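Local coordinates for protein xylulose kinase (Escherichia coli, PDB 2ITM) that phosphorylates D-xylulose to D-xylulose 5-phosphate with ATP, and acts less efficiently on 1-deoxy-D-xylulose, at residues G4-T9 / G72-M77; A249-G254 / V390-G395. All coordinates share one frame; numbering follows the deposited sequence.

Contact 1 and contact 2 are equivalent-looking pairs of parallel neighbouring strands, one in the central sheet of each of the two actin-like halves of this FGGY kinase; their short strand axes diverge by 18° and 23°. They do not touch: their centres are 20 Å apart and their nearest atoms about 12 Å. Helix 233-241 joins them, meeting Ala74 and Met77 of contact 1 and Met250 and Ile393 of contact 2, and it begins at Asp233, the inferred proton acceptor. Contact 1, in the N-terminal domain, bonds D-xylulose directly, whereas in contact 2, in the C-terminal domain, the side chain of Ser252 stays about 11 Å from the sugar.

Contact 1: residues G4-T9 / G72-M77; sequences GIDLGT and GIAGQM. With XUL (D-xylulose), chain C.
Gln76 meets Gly8 and Thr9 just beyond the ends of strands 4-7 and 72-75, and the residue after it contributes one bond to the sugar, which Asp233 and His78 also bind: Met77 N donates to O5 of D-xylulose over 2.8 Å, nearly straight at 164°. The peptide before it is held by Gln76 N, bonded to Leu7 O at 2.8 Å, which helps to fix this N-H. The Gln76 side chain leaves with CG between its own backbone N and carbonyl carbon (chi1 63°) and then runs extended, bringing the amide alongside residues 8-9. There NE2 makes a weak, bent bond of 3.0 Å to Gly8 O (128°). Thr9 crosses the glutamine at about a right angle, OG1 lying 4.0 Å from Gln76 CD; the same OG1 is hydrogen-bonded to NE1 of Trp96, another residue of the sugar pocket. An alanine here would remove the amide that NE2 offers Gly8 O and would probably open a gap against Thr9 and Trp96.

Behind this, Ile5 and Leu7 turn both N and O to residues 72-76, as in the 2.7 Å bond from Ala74 N to Ile5 O, while Gly4 and Asp6 pair with Ile15 and Lys13. On the face of Ile5 and Ile73, CD1 of the former meets CG2 of the latter at 4.1 Å, and helix 152-161 lies against Ile73. On the other face Asp6 OD2 lies 4.2 Å from Ala74 CB, beside Pro424, and the Asp6 side chain is about 4 Å from that of Asp233, the inferred proton acceptor. Strand 2-7 running through Asp-Leu-Gly-Thr into a turn and strand 11-17 fits the phosphate-1 motif of the actin-like ATPase fold, which probably faces the ATP phosphates.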
loop_
_atom_site.group_PDB
_atom_site.type_symbol
_atom_site.label_atom_id
_atom_site.label_comp_id
_atom_site.label_asym_id
_atom_site.label_seq_id
_atom_site.Cartn_x
_atom_site.Cartn_y
_atom_site.Cartn_z
ATOM N N GLY A 4 5.600 -22.175 -39.397
ATOM C CA GLY A 4 4.656 -22.027 -38.316
ATOM C C GLY A 4 4.085 -20.629 -38.223
ATOM O O GLY A 4 4.815 -19.650 -38.272
ATOM N N ILE A 5 2.765 -20.556 -38.112
ATOM C CA ILE A 5 2.047 -19.318 -37.848
ATOM C C ILE A 5 1.442 -19.315 -36.449
ATOM O O ILE A 5 0.803 -20.274 -36.041
ATOM C CB ILE A 5 0.933 -19.120 -38.859
ATOM C CG1 ILE A 5 1.458 -19.222 -40.284
ATOM C CG2 ILE A 5 0.256 -17.797 -38.642
ATOM C CD1 ILE A 5 0.383 -19.421 -41.297
ATOM N N ASP A 6 1.628 -18.215 -35.733
ATOM C CA ASP A 6 0.961 -17.996 -34.456
ATOM C C ASP A 6 0.100 -16.749 -34.477
ATOM O O ASP A 6 0.596 -15.632 -34.502
ATOM C CB ASP A 6 1.966 -17.941 -33.316
ATOM C CG ASP A 6 1.324 -17.633 -31.982
ATOM O OD1 ASP A 6 1.899 -16.835 -31.240
ATOM O OD2 ASP A 6 0.264 -18.142 -31.589
ATOM N N LEU A 7 -1.205 -16.965 -34.489
ATOM C CA LEU A 7 -2.182 -15.912 -34.349
ATOM C C LEU A 7 -2.365 -15.578 -32.886
ATOM O O LEU A 7 -3.141 -16.212 -32.186
ATOM C CB LEU A 7 -3.510 -16.357 -34.964
ATOM C CG LEU A 7 -4.372 -15.354 -35.689
ATOM C CD1 LEU A 7 -5.791 -15.811 -35.747
ATOM C CD2 LEU A 7 -4.285 -14.005 -35.062
ATOM N N GLY A 8 -1.637 -14.574 -32.432
ATOM C CA GLY A 8 -1.783 -14.082 -31.087
ATOM C C GLY A 8 -2.893 -13.084 -30.950
ATOM O O GLY A 8 -3.683 -12.886 -31.860
ATOM N N THR A 9 -2.959 -12.453 -29.791
ATOM C CA THR A 9 -3.912 -11.386 -29.573
ATOM C C THR A 9 -3.359 -10.044 -30.050
ATOM O O THR A 9 -4.071 -9.257 -30.627
ATOM C CB THR A 9 -4.319 -11.313 -28.104
ATOM O OG1 THR A 9 -4.534 -12.629 -27.596
ATOM C CG2 THR A 9 -5.673 -10.698 -27.978
ATOM N N GLY A 72 1.962 -25.217 -40.408
ATOM C CA GLY A 72 1.178 -25.305 -39.197
ATOM C C GLY A 72 0.708 -23.969 -38.666
ATOM O O GLY A 72 1.324 -22.951 -38.890
ATOM N N ILE A 73 -0.402 -24.005 -37.945
ATOM C CA ILE A 73 -0.938 -22.841 -37.262
ATOM C C ILE A 73 -1.182 -23.076 -35.775
ATOM O O ILE A 73 -1.526 -24.169 -35.350
ATOM C CB ILE A 73 -2.222 -22.315 -37.936
ATOM C CG1 ILE A 73 -3.389 -23.246 -37.664
ATOM C CG2 ILE A 73 -2.038 -22.165 -39.403
ATOM C CD1 ILE A 73 -4.270 -23.435 -38.847
ATOM N N ALA A 74 -0.993 -22.020 -34.999
ATOM C CA ALA A 74 -1.485 -21.946 -33.640
ATOM C C ALA A 74 -2.150 -20.596 -33.386
ATOM O O ALA A 74 -2.004 -19.679 -34.180
ATOM C CB ALA A 74 -0.351 -22.134 -32.651
ATOM N N GLY A 75 -2.875 -20.491 -32.286
ATOM C CA GLY A 75 -3.779 -19.382 -32.077
ATOM C C GLY A 75 -4.221 -19.129 -30.652
ATOM O O GLY A 75 -4.364 -20.042 -29.857
ATOM N N GLN A 76 -4.438 -17.862 -30.353
ATOM C CA GLN A 76 -5.246 -17.454 -29.227
ATOM C C GLN A 76 -6.510 -18.297 -29.112
ATOM O O GLN A 76 -7.253 -18.454 -30.061
ATOM C CB GLN A 76 -5.574 -15.958 -29.303
ATOM C CG GLN A 76 -6.401 -15.553 -30.501
ATOM C CD GLN A 76 -7.022 -14.174 -30.377
ATOM O OE1 GLN A 76 -7.883 -13.950 -29.551
ATOM N NE2 GLN A 76 -6.587 -13.262 -31.222
ATOM N N MET A 77 -6.727 -18.839 -27.931
ATOM C CA MET A 77 -7.756 -19.836 -27.722
ATOM C C MET A 77 -9.126 -19.181 -27.525
ATOM O O MET A 77 -9.211 -18.002 -27.250
ATOM C CB MET A 77 -7.390 -20.720 -26.533
ATOM C CG MET A 77 -6.004 -21.360 -26.625
ATOM S SD MET A 77 -5.464 -22.143 -25.114
ATOM C CE MET A 77 -6.521 -23.537 -25.106
HETATM C C1 XUL C . -6.859 -19.875 -21.404
HETATM C C2 XUL C . -5.458 -19.392 -21.739
HETATM C C3 XUL C . -5.080 -19.252 -23.171
HETATM C C4 XUL C . -4.888 -17.775 -23.393
HETATM C C5 XUL C . -4.903 -17.390 -24.857
HETATM O O1 XUL C . -6.928 -21.277 -21.426
HETATM O O2 XUL C . -4.780 -18.570 -20.815
HETATM O O3 XUL C . -6.203 -19.640 -23.908
HETATM O O4 XUL C . -5.966 -17.175 -22.730
HETATM O O5 XUL C . -5.148 -18.528 -25.621
#

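Contact 2: residues A249-G254 / V390-G395; sequences AMLSLG and VTLIGG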
loop_
_atom_site.group_PDB
_atom_site.type_symbol
_atom_site.label_atom_id
_atom_site.label_comp_id
_atom_site.label_asym_id
_atom_site.label_seq_id
_atom_site.Cartn_x
_atom_site.Cartn_y
_atom_site.Cartn_z
ATOM N N ALA A 249 6.282 -31.182 -17.438
ATOM C CA ALA A 249 5.726 -29.928 -16.973
ATOM C C ALA A 249 6.665 -28.775 -17.241
ATOM O O ALA A 249 7.876 -28.906 -17.112
ATOM C CB ALA A 249 5.403 -30.005 -15.511
ATOM N N MET A 250 6.079 -27.642 -17.605
ATOM C CA MET A 250 6.818 -26.415 -17.804
ATOM C C MET A 250 6.199 -25.246 -17.062
ATOM O O MET A 250 4.992 -25.148 -16.948
ATOM C CB MET A 250 6.957 -26.098 -19.290
ATOM C CG MET A 250 5.670 -25.683 -19.965
ATOM S SD MET A 250 5.712 -25.632 -21.760
ATOM C CE MET A 250 6.366 -24.019 -22.013
ATOM N N LEU A 251 7.048 -24.368 -16.558
ATOM C CA LEU A 251 6.624 -23.115 -15.967
ATOM C C LEU A 251 7.198 -21.951 -16.743
ATOM O O LEU A 251 8.402 -21.782 -16.809
ATOM C CB LEU A 251 7.060 -23.027 -14.505
ATOM C CG LEU A 251 6.851 -21.719 -13.750
ATOM C CD1 LEU A 251 5.390 -21.417 -13.561
ATOM C CD2 LEU A 251 7.543 -21.763 -12.421
ATOM N N SER A 252 6.326 -21.157 -17.344
ATOM C CA SER A 252 6.786 -20.027 -18.119
ATOM C C SER A 252 6.713 -18.742 -17.332
ATOM O O SER A 252 5.642 -18.221 -17.075
ATOM C CB SER A 252 6.047 -19.902 -19.438
ATOM O OG SER A 252 6.583 -18.859 -20.226
ATOM N N LEU A 253 7.878 -18.243 -16.960
ATOM C CA LEU A 253 7.985 -16.959 -16.310
ATOM C C LEU A 253 8.182 -15.859 -17.343
ATOM O O LEU A 253 9.068 -15.034 -17.223
ATOM C CB LEU A 253 9.122 -16.979 -15.293
ATOM C CG LEU A 253 9.353 -18.291 -14.542
ATOM C CD1 LEU A 253 10.750 -18.375 -14.044
ATOM C CD2 LEU A 253 8.405 -18.440 -13.405
ATOM N N GLY A 254 7.341 -15.875 -18.362
ATOM C CA GLY A 254 7.423 -14.916 -19.436
ATOM C C GLY A 254 6.490 -13.750 -19.214
ATOM O O GLY A 254 6.091 -13.470 -18.094
ATOM N N VAL A 390 10.620 -29.805 -13.494
ATOM C CA VAL A 390 9.864 -28.779 -14.146
ATOM C C VAL A 390 10.770 -27.952 -15.038
ATOM O O VAL A 390 11.712 -27.354 -14.581
ATOM C CB VAL A 390 9.146 -27.896 -13.128
ATOM C CG1 VAL A 390 8.600 -26.663 -13.780
ATOM C CG2 VAL A 390 8.054 -28.662 -12.458
ATOM N N THR A 391 10.461 -27.959 -16.320
ATOM C CA THR A 391 11.084 -27.064 -17.243
ATOM C C THR A 391 10.776 -25.623 -16.974
ATOM O O THR A 391 9.629 -25.244 -16.827
ATOM C CB THR A 391 10.761 -27.445 -18.684
ATOM O OG1 THR A 391 11.742 -28.360 -19.158
ATOM C CG2 THR A 391 10.961 -26.274 -19.588
ATOM N N LEU A 392 11.812 -24.814 -16.922
ATOM C CA LEU A 392 11.686 -23.441 -16.502
ATOM C C LEU A 392 12.217 -22.540 -17.603
ATOM O O LEU A 392 13.375 -22.566 -17.925
ATOM C CB LEU A 392 12.458 -23.241 -15.207
ATOM C CG LEU A 392 12.346 -21.939 -14.438
ATOM C CD1 LEU A 392 10.926 -21.570 -14.097
ATOM C CD2 LEU A 392 13.172 -22.019 -13.212
ATOM N N ILE A 393 11.329 -21.746 -18.182
ATOM C CA ILE A 393 11.693 -20.854 -19.262
ATOM C C ILE A 393 11.035 -19.493 -19.116
ATOM O O ILE A 393 10.171 -19.302 -18.276
ATOM C CB ILE A 393 11.336 -21.468 -20.614
ATOM C CG1 ILE A 393 9.859 -21.823 -20.664
ATOM C CG2 ILE A 393 12.182 -22.689 -20.888
ATOM C CD1 ILE A 393 9.289 -21.711 -21.980
ATOM N N GLY A 394 11.459 -18.555 -19.957
ATOM C CA GLY A 394 10.912 -17.217 -19.964
ATOM C C GLY A 394 11.876 -16.230 -19.354
ATOM O O GLY A 394 12.798 -16.620 -18.663
ATOM N N GLY A 395 11.660 -14.949 -19.612
ATOM C CA GLY A 395 12.544 -13.911 -19.131
ATOM C C GLY A 395 12.624 -13.810 -17.623
ATOM O O GLY A 395 13.665 -13.470 -17.081
#
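Leu251 and Leu392 both hold CG anti to the backbone N (chi1 173° and -172°); as bridge partners on one face of the sheet they therefore run their branches alongside, CD2 of Leu251 3.8 Å from CD1 of Leu392. Leu253 comes across the same Leu392 methyl, its CD1 only 3.2 Å from Leu392 CD1, tighter than normal carbon contact. Trp402 and Arg403 of helix 400-410 touch Leu253 and Leu392 respectively.

On the opposite face Met250 and Ile393 each place CG or CG1 between backbone N and carbonyl carbon, and the bent methionine chain brings CE to 3.7 Å from Ile393 CD1. Val241 of helix 233-241 packs against both.

The backbones are laced in parallel register: Leu251 N bonds to Thr391 O at 2.7 Å, Ile393 N returns to Leu251 O at 3.2 Å, and Leu253 N ends the ladder on Ile393 O at 2.8 Å. Leu253 is also the centre of an inverse gamma turn, closed by a weak bond from Gly254 N to Ser252 O. Gly394 has a positive phi (106°), where a CB would jam against Ile393 O and also hit Leu253 C and Gly254 N.

In the C-terminal actin-like domain, Leu-Ser-Leu-Gly of 249-254 probably fits the phosphate-2 position, and the glycine-rich segment after strand 390-393 the adenosine motif.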